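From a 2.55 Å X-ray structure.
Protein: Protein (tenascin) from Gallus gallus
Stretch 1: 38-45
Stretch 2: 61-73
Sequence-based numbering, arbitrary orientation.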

ATOM      1  N   ARG A  38       7.400  19.629  13.879  1.00 26.41           N
ATOM      2  CA  ARG A  38       7.126  18.441  14.654  1.00 23.65           C
ATOM      3  C   ARG A  38       5.962  17.789  13.941  1.00 35.53           C
ATOM      4  O   ARG A  38       4.951  18.426  13.671  1.00 40.40           O
ATOM      5  N   LEU A  39       6.148  16.535  13.560  1.00 38.88           N
ATOM      6  CA  LEU A  39       5.125  15.789  12.849  1.00 32.16           C
ATOM      7  C   LEU A  39       4.630  14.711  13.764  1.00 31.88           C
ATOM      8  O   LEU A  39       5.426  13.953  14.309  1.00 41.99           O
ATOM      9  N   THR A  40       3.328  14.701  14.014  1.00 35.25           N
ATOM     10  CA  THR A  40       2.730  13.664  14.844  1.00 37.17           C
ATOM     11  C   THR A  40       1.684  13.002  13.972  1.00 35.25           C
ATOM     12  O   THR A  40       1.136  13.621  13.063  1.00 48.10           O
ATOM     13  N   TYR A  41       1.474  11.719  14.192  1.00 38.99           N
ATOM     14  CA  TYR A  41       0.489  10.971  13.433  1.00 42.45           C
ATOM     15  C   TYR A  41       0.025   9.864  14.344  1.00 43.22           C
ATOM     16  O   TYR A  41       0.841   9.200  14.981  1.00 48.46           O
ATOM     17  N   VAL A  42      -1.285   9.687  14.446  1.00 30.36           N
ATOM     18  CA  VAL A  42      -1.795   8.649  15.319  1.00 27.33           C
ATOM     19  C   VAL A  42      -2.550   7.614  14.512  1.00 25.62           C
ATOM     20  O   VAL A  42      -3.122   7.930  13.473  1.00 30.57           O
ATOM     21  N   SER A  43      -2.503   6.366  14.965  1.00 31.53           N
ATOM     22  CA  SER A  43      -3.195   5.287  14.279  1.00 31.69           C
ATOM     23  C   SER A  43      -4.560   5.138  14.901  1.00 29.05           C
ATOM     24  O   SER A  43      -4.872   5.791  15.893  1.00 41.93           O
ATOM     25  N   PRO A  44      -5.401   4.283  14.314  1.00 28.91           N
ATOM     26  CA  PRO A  44      -6.750   4.044  14.826  1.00 24.75           C
ATOM     27  C   PRO A  44      -6.780   3.516  16.257  1.00 27.02           C
ATOM     28  O   PRO A  44      -7.837   3.497  16.896  1.00 34.22           O
ATOM     29  N   SER A  45      -5.622   3.096  16.760  1.00 23.69           N
ATOM     30  CA  SER A  45      -5.519   2.583  18.125  1.00 19.92           C
ATOM     31  C   SER A  45      -5.111   3.710  19.052  1.00 12.49           C
ATOM     32  O   SER A  45      -4.976   3.524  20.258  1.00 34.50           O
ATOM     33  N   ILE A  61       9.102  11.721   3.522  1.00 31.81           N
ATOM     34  CA  ILE A  61       8.440  10.423   3.332  1.00 34.35           C
ATOM     35  C   ILE A  61       8.234   9.757   4.678  1.00 27.02           C
ATOM     36  O   ILE A  61       9.188   9.435   5.389  1.00 35.21           O
ATOM     37  N   LEU A  62       6.974   9.590   5.035  1.00 27.87           N
ATOM     38  CA  LEU A  62       6.624   8.961   6.290  1.00 26.73           C
ATOM     39  C   LEU A  62       6.747   7.451   6.094  1.00 38.64           C
ATOM     40  O   LEU A  62       6.230   6.898   5.127  1.00 54.59           O
ATOM     41  N   ARG A  63       7.444   6.782   7.003  1.00 46.11           N
ATOM     42  CA  ARG A  63       7.648   5.339   6.878  1.00 39.86           C
ATOM     43  C   ARG A  63       7.385   4.540   8.155  1.00 42.07           C
ATOM     44  O   ARG A  63       7.315   5.094   9.267  1.00 44.51           O
ATOM     45  N   GLY A  64       7.268   3.225   7.986  1.00 38.69           N
ATOM     46  CA  GLY A  64       7.049   2.345   9.121  1.00 38.66           C
ATOM     47  C   GLY A  64       5.602   2.212   9.527  1.00 40.34           C
ATOM     48  O   GLY A  64       5.291   1.839  10.654  1.00 43.29           O
ATOM     49  N   LEU A  65       4.718   2.465   8.573  1.00 44.25           N
ATOM     50  CA  LEU A  65       3.290   2.400   8.812  1.00 44.08           C
ATOM     51  C   LEU A  65       2.716   1.007   8.517  1.00 43.24           C
ATOM     52  O   LEU A  65       3.411   0.145   7.982  1.00 51.30           O
ATOM     53  N   ASP A  66       1.465   0.780   8.913  1.00 35.12           N
ATOM     54  CA  ASP A  66       0.797  -0.490   8.663  1.00 31.00           C
ATOM     55  C   ASP A  66      -0.017  -0.359   7.372  1.00 43.25           C
ATOM     56  O   ASP A  66      -0.255   0.756   6.907  1.00 53.35           O
ATOM     57  N   ALA A  67      -0.396  -1.484   6.767  1.00 39.63           N
ATOM     58  CA  ALA A  67      -1.129  -1.468   5.502  1.00 35.16           C
ATOM     59  C   ALA A  67      -2.634  -1.237   5.610  1.00 34.37           C
ATOM     60  O   ALA A  67      -3.273  -1.675   6.563  1.00 32.65           O
ATOM     61  N   GLY A  68      -3.194  -0.577   4.599  1.00 28.66           N
ATOM     62  CA  GLY A  68      -4.616  -0.292   4.574  1.00 35.90           C
ATOM     63  C   GLY A  68      -5.071   0.216   5.915  1.00 29.32           C
ATOM     64  O   GLY A  68      -5.942  -0.376   6.523  1.00 51.69           O
ATOM     65  N   THR A  69      -4.424   1.271   6.396  1.00 35.73           N
ATOM     66  CA  THR A  69      -4.733   1.873   7.690  1.00 26.61           C
ATOM     67  C   THR A  69      -4.811   3.380   7.516  1.00 29.76           C
ATOM     68  O   THR A  69      -4.018   3.962   6.777  1.00 34.18           O
ATOM     69  N   GLU A  70      -5.749   4.023   8.198  1.00 29.15           N
ATOM     70  CA  GLU A  70      -5.849   5.464   8.081  1.00 27.29           C
ATOM     71  C   GLU A  70      -5.112   6.143   9.223  1.00 23.90           C
ATOM     72  O   GLU A  70      -5.099   5.646  10.333  1.00 29.56           O
ATOM     73  N   TYR A  71      -4.480   7.271   8.935  1.00 30.84           N
ATOM     74  CA  TYR A  71      -3.747   8.030   9.943  1.00 29.72           C
ATOM     75  C   TYR A  71      -4.134   9.512   9.983  1.00 31.11           C
ATOM     76  O   TYR A  71      -4.359  10.149   8.950  1.00 41.03           O
ATOM     77  N   THR A  72      -4.190  10.065  11.184  1.00 32.79           N
ATOM     78  CA  THR A  72      -4.478  11.470  11.327  1.00 30.06           C
ATOM     79  C   THR A  72      -3.089  12.071  11.400  1.00 23.22           C
ATOM     80  O   THR A  72      -2.325  11.762  12.315  1.00 25.59           O
ATOM     81  N   ILE A  73      -2.726  12.859  10.395  1.00 23.89           N
ATOM     82  CA  ILE A  73      -1.408  13.474  10.377  1.00 20.06           C
ATOM     83  C   ILE A  73      -1.509  14.964  10.641  1.00 25.32           C
ATOM     84  O   ILE A  73      -2.318  15.656  10.030  1.00 27.51           O
TER

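The polar framework is a single hydrogen-bonded antiparallel pair, Val42 with Thr72. Val42 N donates to Thr72 O at 3.2 Å, and a weak return bond runs from Thr72 N to Val42 O at 3.3 Å. Thr72 O also receives a CA-H...O contact from Tyr41 CA at 3.1 Å. Just past the bridge one water donates to both strands, reaching Val42 O at 3.0 Å and Glu70 O at 3.1 Å, and so links the two carbonyls where direct pairing has stopped.

No side-chain hydrogen bond crosses the interface; several polar side chains bond within their own stretch. Ser45 N donates to Ser43 OG (3.3 Å), tying down the turn after the strand, while Asp66 N donates to Tyr71 OH (2.9 Å), anchoring the loop to the tip of a buried ring.

Val42 and Thr72 share one face of the sheet, their beta-branched side chains meeting loosely, with Val42 CG2 4.4 Å from Thr72 CB. Tyr41 and Ile73 occupy the other. Tyr41, chi1 p, is the centre of the packing: its broad ring can touch several residues at once. Leu62 (t, p) points toward the first stretch and places CD1 3.6 Å from Tyr41 CE1, with its CD2 over one ring face. Leu65 (m, t) brings CD2 to 3.7 Å from Tyr41 CE2. The ring edge is directed at the face of Tyr71 (m) in an offset edge-to-face pair, planes at 74° and centroids of the two rings 5.9 Å apart.

Ile73 (m, t) sets CG1 4.1 Å from Tyr41 CB and CG2 3.4 Å from Leu39 CD1. Leu39 (t, p) starts sideways, but its branched end comes nearer and joins this apolar cluster. At the far end, the compact ring of Pro44 packs CD against Thr69 CG2 at 3.6 Å.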

ATOM      1  CB  ARG A  38       6.751  18.781  16.085  1.00 26.76           C
ATOM      2  CG  ARG A  38       6.441  17.562  16.921  1.00 40.83           C
ATOM      3  CD  ARG A  38       5.860  17.970  18.244  1.00 68.02           C
ATOM      4  NE  ARG A  38       4.777  17.079  18.642  1.00 90.23           N
ATOM      5  CZ  ARG A  38       4.448  16.809  19.902  1.00 99.92           C
ATOM      6  NH1 ARG A  38       5.122  17.360  20.909  1.00 96.49           N
ATOM      7  NH2 ARG A  38       3.452  15.966  20.155  1.00 99.84           N
ATOM      8  CB  LEU A  39       5.729  15.142  11.606  1.00 27.89           C
ATOM      9  CG  LEU A  39       4.885  14.180  10.785  1.00 15.49           C
ATOM     10  CD1 LEU A  39       3.801  14.943  10.113  1.00 20.35           C
ATOM     11  CD2 LEU A  39       5.743  13.490   9.745  1.00 28.98           C
ATOM     12  CB  THR A  40       2.064  14.219  16.127  1.00 49.16           C
ATOM     13  OG1 THR A  40       1.126  15.238  15.778  1.00 68.83           O
ATOM     14  CG2 THR A  40       3.101  14.807  17.078  1.00 52.67           C
ATOM     15  CB  TYR A  41       1.094  10.387  12.147  1.00 47.27           C
ATOM     16  CG  TYR A  41       2.271   9.443  12.339  1.00 37.67           C
ATOM     17  CD1 TYR A  41       3.577   9.927  12.375  1.00 29.21           C
ATOM     18  CD2 TYR A  41       2.078   8.062  12.429  1.00 30.11           C
ATOM     19  CE1 TYR A  41       4.662   9.063  12.489  1.00 42.33           C
ATOM     20  CE2 TYR A  41       3.155   7.185  12.544  1.00 39.74           C
ATOM     21  CZ  TYR A  41       4.447   7.692  12.572  1.00 55.75           C
ATOM     22  OH  TYR A  41       5.526   6.837  12.686  1.00 54.74           O
ATOM     23  CB  VAL A  42      -2.674   9.243  16.482  1.00 27.24           C
ATOM     24  CG1 VAL A  42      -2.189  10.633  16.854  1.00 33.87           C
ATOM     25  CG2 VAL A  42      -4.135   9.275  16.121  1.00 29.60           C
ATOM     26  CB  SER A  43      -2.429   3.971  14.430  1.00 38.48           C
ATOM     27  OG  SER A  43      -2.534   3.454  15.748  1.00 53.13           O
ATOM     28  CB  PRO A  44      -7.303   3.037  13.826  1.00 29.17           C
ATOM     29  CG  PRO A  44      -6.688   3.511  12.543  1.00 30.85           C
ATOM     30  CD  PRO A  44      -5.255   3.718  12.960  1.00 21.44           C
ATOM     31  CB  SER A  45      -4.477   1.467  18.207  1.00 28.18           C
ATOM     32  OG  SER A  45      -3.176   1.948  17.918  1.00 31.73           O
ATOM     33  CB  ILE A  61       9.251   9.445   2.455  1.00 34.87           C
ATOM     34  CG1 ILE A  61       9.528  10.044   1.076  1.00 38.08           C
ATOM     35  CG2 ILE A  61       8.469   8.153   2.279  1.00 50.42           C
ATOM     36  CD1 ILE A  61       8.316  10.150   0.215  1.00 32.91           C
ATOM     37  CB  LEU A  62       5.205   9.362   6.656  1.00 26.40           C
ATOM     38  CG  LEU A  62       4.736   9.060   8.064  1.00 27.51           C
ATOM     39  CD1 LEU A  62       5.814   9.375   9.092  1.00 31.42           C
ATOM     40  CD2 LEU A  62       3.504   9.902   8.289  1.00 31.51           C
ATOM     41  CB  ARG A  63       9.087   5.069   6.411  1.00 51.95           C
ATOM     42  CG  ARG A  63       9.416   5.552   4.998  1.00 64.89           C
ATOM     43  CD  ARG A  63      10.916   5.522   4.749  1.00 70.79           C
ATOM     44  NE  ARG A  63      11.617   6.552   5.517  1.00 95.79           N
ATOM     45  CZ  ARG A  63      12.309   7.555   4.981  1.00 95.82           C
ATOM     46  NH1 ARG A  63      12.407   7.671   3.662  1.00 91.95           N
ATOM     47  NH2 ARG A  63      12.879   8.463   5.765  1.00 89.80           N
ATOM     48  CB  LEU A  65       2.597   3.464   7.947  1.00 42.97           C
ATOM     49  CG  LEU A  65       3.219   4.865   7.952  1.00 22.00           C
ATOM     50  CD1 LEU A  65       2.382   5.795   7.097  1.00 20.00           C
ATOM     51  CD2 LEU A  65       3.339   5.386   9.368  1.00 16.52           C
ATOM     52  CB  ASP A  66      -0.064  -0.893   9.860  1.00 21.86           C
ATOM     53  CG  ASP A  66       0.770  -1.151  11.119  1.00 43.49           C
ATOM     54  OD1 ASP A  66       1.986  -0.844  11.120  1.00 33.38           O
ATOM     55  OD2 ASP A  66       0.213  -1.657  12.122  1.00 45.02           O
ATOM     56  CB  ALA A  67      -0.860  -2.741   4.746  1.00 45.61           C
ATOM     57  CB  THR A  69      -3.611   1.582   8.710  1.00 28.94           C
ATOM     58  OG1 THR A  69      -3.526   0.177   8.944  1.00 43.98           O
ATOM     59  CG2 THR A  69      -3.882   2.266  10.023  1.00 45.64           C
ATOM     60  CB  GLU A  70      -7.308   5.894   8.049  1.00 38.40           C
ATOM     61  CG  GLU A  70      -7.503   7.385   7.846  1.00 55.62           C
ATOM     62  CD  GLU A  70      -8.948   7.749   7.588  1.00 72.02           C
ATOM     63  OE1 GLU A  70      -9.823   7.327   8.378  1.00 69.62           O
ATOM     64  OE2 GLU A  70      -9.206   8.456   6.589  1.00 76.66           O
ATOM     65  CB  TYR A  71      -2.239   7.969   9.684  1.00 22.00           C
ATOM     66  CG  TYR A  71      -1.602   6.631   9.900  1.00 30.35           C
ATOM     67  CD1 TYR A  71      -1.485   5.718   8.854  1.00 42.43           C
ATOM     68  CD2 TYR A  71      -1.071   6.289  11.133  1.00 23.01           C
ATOM     69  CE1 TYR A  71      -0.853   4.503   9.029  1.00 34.71           C
ATOM     70  CE2 TYR A  71      -0.435   5.071  11.316  1.00 45.50           C
ATOM     71  CZ  TYR A  71      -0.330   4.184  10.256  1.00 41.45           C
ATOM     72  OH  TYR A  71       0.295   2.973  10.431  1.00 60.49           O
ATOM     73  CB  THR A  72      -5.245  11.760  12.624  1.00 32.88           C
ATOM     74  OG1 THR A  72      -6.511  11.093  12.577  1.00 41.58           O
ATOM     75  CG2 THR A  72      -5.475  13.256  12.789  1.00 36.36           C
ATOM     76  CB  ILE A  73      -0.686  13.252   9.009  1.00 25.74           C
ATOM     77  CG1 ILE A  73      -0.569  11.756   8.709  1.00 28.03           C
ATOM     78  CG2 ILE A  73       0.735  13.834   9.053  1.00 10.68           C
ATOM     79  CD1 ILE A  73      -0.246  11.422   7.263  1.00 18.84           C
TER
HETATM   80  O   HOH W   1      -6.029   7.496  12.704  1.00 66.29           O